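Local structure of hemolysin BL lytic component L1 (Bacillus cereus, 7NMQ) at residues L22-Y27 / N67-T72; R63-Y68 / G140-N145. The protein is a lytic component of the hemolysin BL enterotoxin and probably takes part in forming an alpha-helical pore in target-cell membranes. All blocks are in the same frame, centred on the assembly; numbering follows the deposited sequence.

Overall arrangement
Both contacts use helix 45-103, at neighbouring turns that share N67 and Y68. Contact 1 (22-27 with 67-72) joins this helix to helix 10-33. Contact 2 (63-68 with 140-145) joins it to helix 107-154. They lie about 10 Å apart, centre to centre. The centre of contact 1 is about 9 Å from the centre of the chain, and that of contact 2 about 15 Å. Both are buried, though contact 2 has one exposed residue, K141, at its margin. The chemistry differs. Contact 1 is built on an indole that packs on a methionine and donates a direct hydrogen bond to an aspartate. Contact 2 relies on an asparagine, with a leucine beside it and a water in between.

Contact 1: L22-Y27 / N67-T72; sequences LVMDLY and NYWLDT
Helices 22-27 and 67-72 cross obliquely antiparallel, at 130° between their directions, and their axes approach to 9.8 Å, with M24 and D25 facing W69 and L70. The W69 indole reaches across between the two helices, over M24 and up to D25. M24 packs on one face of it. M24 CB makes a CH-pi contact over the five-membered ring, set toward the rim, 3.3 Å from W69 CE2. M24 is bent at chi2 and chi3. The bends bring its methyl back over the indole, M24 CE lying 3.9 Å from W69 CE3, and M24 SD makes a Met-aromatic contact with the six-membered ring. These helices belong to the long helical bundle of this ClyA/HBL-type toxin component. L293 and V297 of helix 275-325 also touch M24. At the indole edge, W69 NE1 donates to D25 OD1 over 2.9 Å, at an N-H...O angle of 158°. The oxygen lies near the ring plane. It is met on its anti side, somewhat out of the carboxylate plane, and the carboxylate is turned steeply against the indole. W69 CG stands anti to the backbone N (chi1 162°), which carries the ring across to helix 10-33. L70 CD2 touches the same oxygen at 3.6 Å. K74 NZ makes a salt bridge to D25 OD1.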
loop_
_atom_site.group_PDB
_atom_site.type_symbol
_atom_site.label_atom_id
_atom_site.label_comp_id
_atom_site.label_asym_id
_atom_site.label_seq_id
_atom_site.Cartn_x
_atom_site.Cartn_y
_atom_site.Cartn_z
ATOM N N LEU A 22 -2.694 -1.603 2.290
ATOM C CA LEU A 22 -2.908 -2.003 3.705
ATOM C C LEU A 22 -2.067 -1.130 4.638
ATOM O O LEU A 22 -2.623 -0.603 5.651
ATOM C CB LEU A 22 -2.574 -3.482 3.893
ATOM C CG LEU A 22 -2.662 -3.957 5.350
ATOM C CD1 LEU A 22 -4.100 -3.901 5.831
ATOM C CD2 LEU A 22 -2.109 -5.364 5.465
ATOM N N VAL A 23 -0.796 -0.955 4.316
ATOM C CA VAL A 23 0.122 -0.196 5.200
ATOM C C VAL A 23 -0.338 1.265 5.249
ATOM O O VAL A 23 -0.397 1.846 6.349
ATOM C CB VAL A 23 1.568 -0.338 4.742
ATOM C CG1 VAL A 23 2.457 0.676 5.409
ATOM C CG2 VAL A 23 2.026 -1.790 4.898
ATOM N N MET A 24 -0.681 1.868 4.118
ATOM C CA MET A 24 -1.165 3.264 4.106
ATOM C C MET A 24 -2.451 3.368 4.895
ATOM O O MET A 24 -2.612 4.371 5.641
ATOM C CB MET A 24 -1.463 3.765 2.705
ATOM C CG MET A 24 -0.251 3.978 1.913
ATOM S SD MET A 24 0.820 5.286 2.480
ATOM C CE MET A 24 -0.221 6.733 2.366
ATOM N N ASP A 25 -3.363 2.409 4.742
ATOM C CA ASP A 25 -4.636 2.480 5.502
ATOM C C ASP A 25 -4.336 2.505 7.008
ATOM O O ASP A 25 -4.950 3.283 7.721
ATOM C CB ASP A 25 -5.555 1.311 5.176
ATOM C CG ASP A 25 -6.363 1.441 3.891
ATOM O OD1 ASP A 25 -6.407 2.537 3.296
ATOM O OD2 ASP A 25 -6.958 0.410 3.505
ATOM N N LEU A 26 -3.454 1.625 7.477
ATOM C CA LEU A 26 -3.098 1.539 8.915
ATOM C C LEU A 26 -2.552 2.891 9.385
ATOM O O LEU A 26 -3.044 3.441 10.377
ATOM C CB LEU A 26 -2.055 0.451 9.176
ATOM C CG LEU A 26 -2.563 -0.986 9.245
ATOM C CD1 LEU A 26 -1.881 -1.719 10.386
ATOM C CD2 LEU A 26 -4.059 -1.034 9.410
ATOM N N TYR A 27 -1.538 3.397 8.706
ATOM C CA TYR A 27 -0.883 4.651 9.119
ATOM C C TYR A 27 -1.918 5.765 9.071
ATOM O O TYR A 27 -1.996 6.570 10.033
ATOM C CB TYR A 27 0.267 5.009 8.178
ATOM C CG TYR A 27 1.494 4.164 8.322
ATOM C CD1 TYR A 27 1.881 3.627 9.537
ATOM C CD2 TYR A 27 2.322 3.927 7.220
ATOM C CE1 TYR A 27 3.015 2.830 9.651
ATOM C CE2 TYR A 27 3.457 3.137 7.330
ATOM C CZ TYR A 27 3.823 2.602 8.546
ATOM O OH TYR A 27 4.955 1.836 8.620
ATOM N N ASN A 67 -6.777 11.748 5.538
ATOM C CA ASN A 67 -8.106 11.661 4.894
ATOM C C ASN A 67 -7.965 11.771 3.373
ATOM O O ASN A 67 -8.744 11.132 2.666
ATOM C CB ASN A 67 -9.064 12.703 5.460
ATOM C CG ASN A 67 -9.643 12.252 6.778
ATOM O OD1 ASN A 67 -10.326 11.234 6.833
ATOM N ND2 ASN A 67 -9.262 12.916 7.849
ATOM N N TYR A 68 -6.968 12.482 2.859
ATOM C CA TYR A 68 -6.749 12.570 1.402
ATOM C C TYR A 68 -6.363 11.175 0.917
ATOM O O TYR A 68 -6.855 10.754 -0.143
ATOM C CB TYR A 68 -5.608 13.517 1.045
ATOM C CG TYR A 68 -5.444 13.710 -0.436
ATOM C CD1 TYR A 68 -6.197 14.645 -1.112
ATOM C CD2 TYR A 68 -4.538 12.936 -1.160
ATOM C CE1 TYR A 68 -6.047 14.813 -2.482
ATOM C CE2 TYR A 68 -4.349 13.124 -2.522
ATOM C CZ TYR A 68 -5.119 14.055 -3.181
ATOM O OH TYR A 68 -4.968 14.253 -4.519
ATOM N N TRP A 69 -5.483 10.481 1.622
ATOM C CA TRP A 69 -5.153 9.071 1.264
ATOM C C TRP A 69 -6.466 8.301 1.164
ATOM O O TRP A 69 -6.720 7.615 0.143
ATOM C CB TRP A 69 -4.177 8.400 2.242
ATOM C CG TRP A 69 -4.228 6.912 2.099
ATOM C CD1 TRP A 69 -4.854 6.016 2.911
ATOM C CD2 TRP A 69 -3.775 6.166 0.952
ATOM N NE1 TRP A 69 -4.777 4.750 2.378
ATOM C CE2 TRP A 69 -4.141 4.816 1.166
ATOM C CE3 TRP A 69 -3.105 6.526 -0.220
ATOM C CZ2 TRP A 69 -3.807 3.802 0.269
ATOM C CZ3 TRP A 69 -2.809 5.520 -1.112
ATOM C CH2 TRP A 69 -3.140 4.193 -0.867
ATOM N N LEU A 70 -7.263 8.308 2.222
ATOM C CA LEU A 70 -8.414 7.389 2.306
ATOM C C LEU A 70 -9.469 7.756 1.270
ATOM O O LEU A 70 -10.098 6.824 0.723
ATOM C CB LEU A 70 -9.022 7.415 3.710
ATOM C CG LEU A 70 -8.158 6.884 4.857
ATOM C CD1 LEU A 70 -8.754 7.285 6.220
ATOM C CD2 LEU A 70 -7.964 5.373 4.761
ATOM N N ASP A 71 -9.677 9.027 0.983
ATOM C CA ASP A 71 -10.860 9.459 0.225
ATOM C C ASP A 71 -10.525 9.807 -1.224
ATOM O O ASP A 71 -11.453 9.793 -2.038
ATOM C CB ASP A 71 -11.550 10.636 0.885
ATOM C CG ASP A 71 -12.058 10.346 2.290
ATOM O OD1 ASP A 71 -12.299 9.162 2.605
ATOM O OD2 ASP A 71 -12.240 11.301 3.042
ATOM N N THR A 72 -9.279 10.148 -1.526
ATOM C CA THR A 72 -8.922 10.646 -2.871
ATOM C C THR A 72 -7.812 9.787 -3.495
ATOM O O THR A 72 -8.044 9.273 -4.615
ATOM C CB THR A 72 -8.572 12.131 -2.829
ATOM O OG1 THR A 72 -9.676 12.809 -2.232
ATOM C CG2 THR A 72 -8.269 12.690 -4.207
#

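Contact 2: R63-Y68 / G140-N145; sequences RINANY and GKLYQN
This is a small helix-helix packing contact centred on a buried asparagine, with one water between the segments. It joins two near-antiparallel helices of the toxin's bundle, helix 45-103 and helix 107-154. The short segments run at 157° to each other, with axes 10.7 Å apart. N65 is the centre of the contact, and its CA is 7.0 Å from the CA of L142. N65 points at segment 140-145. With CG beside the backbone N (chi1 -73°), its ND2 packs against N145 CB, 3.7 Å away, without a hydrogen bond. The N65 amide passes alongside the N145 side chain, which runs the other way. L142 CD2 meets N65 CB at 3.8 Å. No direct hydrogen bond joins the segments. A water takes that part: it donates to K141 O over 2.6 Å and accepts a weak bond from N65 ND2 at 3.3 Å. K141 O also accepts the backbone N-H of N145, so the water adds a second donor to a carbonyl already used within its helix. F138 touches N65 from the same helix as K141, and Y294 and V297 of helix 275-325 touch L142. The polar link across this buried contact thus runs through water, and its weaker half is the bond from N65.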
loop_
_atom_site.group_PDB
_atom_site.type_symbol
_atom_site.label_atom_id
_atom_site.label_comp_id
_atom_site.label_asym_id
_atom_site.label_seq_id
_atom_site.Cartn_x
_atom_site.Cartn_y
_atom_site.Cartn_z
ATOM N N ARG A 63 -3.751 15.047 9.655
ATOM C CA ARG A 63 -5.053 14.354 9.591
ATOM C C ARG A 63 -5.732 14.644 8.253
ATOM O O ARG A 63 -6.382 13.727 7.664
ATOM C CB ARG A 63 -5.936 14.671 10.794
ATOM C CG ARG A 63 -5.323 14.226 12.123
ATOM C CD ARG A 63 -6.265 14.288 13.302
ATOM N NE ARG A 63 -6.523 15.634 13.713
ATOM C CZ ARG A 63 -5.798 16.364 14.585
ATOM N NH1 ARG A 63 -4.793 15.877 15.293
ATOM N NH2 ARG A 63 -6.199 17.586 14.812
ATOM N N ILE A 64 -5.550 15.838 7.722
ATOM C CA ILE A 64 -6.025 16.167 6.341
ATOM C C ILE A 64 -5.326 15.234 5.355
ATOM O O ILE A 64 -6.007 14.697 4.460
ATOM C CB ILE A 64 -5.755 17.635 6.030
ATOM C CG1 ILE A 64 -6.766 18.485 6.802
ATOM C CG2 ILE A 64 -5.753 17.955 4.551
ATOM C CD1 ILE A 64 -6.467 19.909 6.749
ATOM N N ASN A 65 -4.019 15.063 5.470
ATOM C CA ASN A 65 -3.300 14.199 4.497
ATOM C C ASN A 65 -3.798 12.764 4.624
ATOM O O ASN A 65 -3.881 12.027 3.602
ATOM C CB ASN A 65 -1.794 14.277 4.705
ATOM C CG ASN A 65 -1.191 15.569 4.234
ATOM O OD1 ASN A 65 -1.802 16.314 3.484
ATOM N ND2 ASN A 65 -0.005 15.835 4.739
ATOM N N ALA A 66 -4.075 12.313 5.846
ATOM C CA ALA A 66 -4.541 10.935 6.061
ATOM C C ALA A 66 -5.890 10.775 5.378
ATOM O O ALA A 66 -6.159 9.727 4.742
ATOM C CB ALA A 66 -4.583 10.639 7.526
ATOM N N ASN A 67 -6.777 11.748 5.538
ATOM C CA ASN A 67 -8.106 11.661 4.894
ATOM C C ASN A 67 -7.965 11.771 3.373
ATOM O O ASN A 67 -8.744 11.132 2.666
ATOM C CB ASN A 67 -9.064 12.703 5.460
ATOM C CG ASN A 67 -9.643 12.252 6.778
ATOM O OD1 ASN A 67 -10.326 11.234 6.833
ATOM N ND2 ASN A 67 -9.262 12.916 7.849
ATOM N N TYR A 68 -6.968 12.482 2.859
ATOM C CA TYR A 68 -6.749 12.570 1.402
ATOM C C TYR A 68 -6.363 11.175 0.917
ATOM O O TYR A 68 -6.855 10.754 -0.143
ATOM C CB TYR A 68 -5.608 13.517 1.045
ATOM C CG TYR A 68 -5.444 13.710 -0.436
ATOM C CD1 TYR A 68 -6.197 14.645 -1.112
ATOM C CD2 TYR A 68 -4.538 12.936 -1.160
ATOM C CE1 TYR A 68 -6.047 14.813 -2.482
ATOM C CE2 TYR A 68 -4.349 13.124 -2.522
ATOM C CZ TYR A 68 -5.119 14.055 -3.181
ATOM O OH TYR A 68 -4.968 14.253 -4.519
ATOM N N GLY A 140 4.862 14.792 -2.158
ATOM C CA GLY A 140 5.427 16.111 -1.832
ATOM C C GLY A 140 4.755 16.702 -0.598
ATOM O O GLY A 140 5.471 17.228 0.294
ATOM N N LYS A 141 3.426 16.599 -0.491
ATOM C CA LYS A 141 2.681 17.123 0.695
ATOM C C LYS A 141 3.034 16.313 1.936
ATOM O O LYS A 141 3.245 16.922 2.996
ATOM C CB LYS A 141 1.173 17.080 0.438
ATOM C CG LYS A 141 0.684 17.988 -0.673
ATOM C CD LYS A 141 0.956 19.454 -0.538
ATOM C CE LYS A 141 0.467 20.271 -1.724
ATOM N NZ LYS A 141 -0.966 20.668 -1.615
ATOM N N LEU A 142 3.200 15.002 1.809
ATOM C CA LEU A 142 3.558 14.162 2.972
ATOM C C LEU A 142 4.956 14.520 3.432
ATOM O O LEU A 142 5.216 14.569 4.649
ATOM C CB LEU A 142 3.464 12.686 2.610
ATOM C CG LEU A 142 2.061 12.162 2.359
ATOM C CD1 LEU A 142 2.120 10.765 1.784
ATOM C CD2 LEU A 142 1.195 12.142 3.618
ATOM N N TYR A 143 5.884 14.711 2.500
ATOM C CA TYR A 143 7.268 15.078 2.859
ATOM C C TYR A 143 7.305 16.439 3.538
ATOM O O TYR A 143 8.053 16.579 4.527
ATOM C CB TYR A 143 8.138 15.055 1.605
ATOM C CG TYR A 143 9.602 15.352 1.817
ATOM C CD1 TYR A 143 10.354 14.626 2.724
ATOM C CD2 TYR A 143 10.248 16.332 1.083
ATOM C CE1 TYR A 143 11.706 14.873 2.895
ATOM C CE2 TYR A 143 11.610 16.556 1.211
ATOM C CZ TYR A 143 12.356 15.808 2.101
ATOM O OH TYR A 143 13.721 15.995 2.217
ATOM N N GLN A 144 6.529 17.401 3.060
ATOM C CA GLN A 144 6.510 18.755 3.675
ATOM C C GLN A 144 5.971 18.648 5.098
ATOM O O GLN A 144 6.585 19.198 6.021
ATOM C CB GLN A 144 5.628 19.675 2.854
ATOM C CG GLN A 144 6.334 20.129 1.596
ATOM C CD GLN A 144 7.607 20.864 1.944
ATOM O OE1 GLN A 144 7.627 21.734 2.810
ATOM N NE2 GLN A 144 8.699 20.507 1.288
ATOM N N ASN A 145 4.902 17.893 5.288
ATOM C CA ASN A 145 4.295 17.797 6.639
ATOM C C ASN A 145 5.264 17.055 7.562
ATOM O O ASN A 145 5.485 17.457 8.719
ATOM C CB ASN A 145 2.947 17.085 6.566
ATOM C CG ASN A 145 2.221 17.074 7.895
ATOM O OD1 ASN A 145 2.086 18.082 8.588
ATOM N ND2 ASN A 145 1.796 15.920 8.292
HETATM O O HOH W 1 1.469 18.693 3.850
#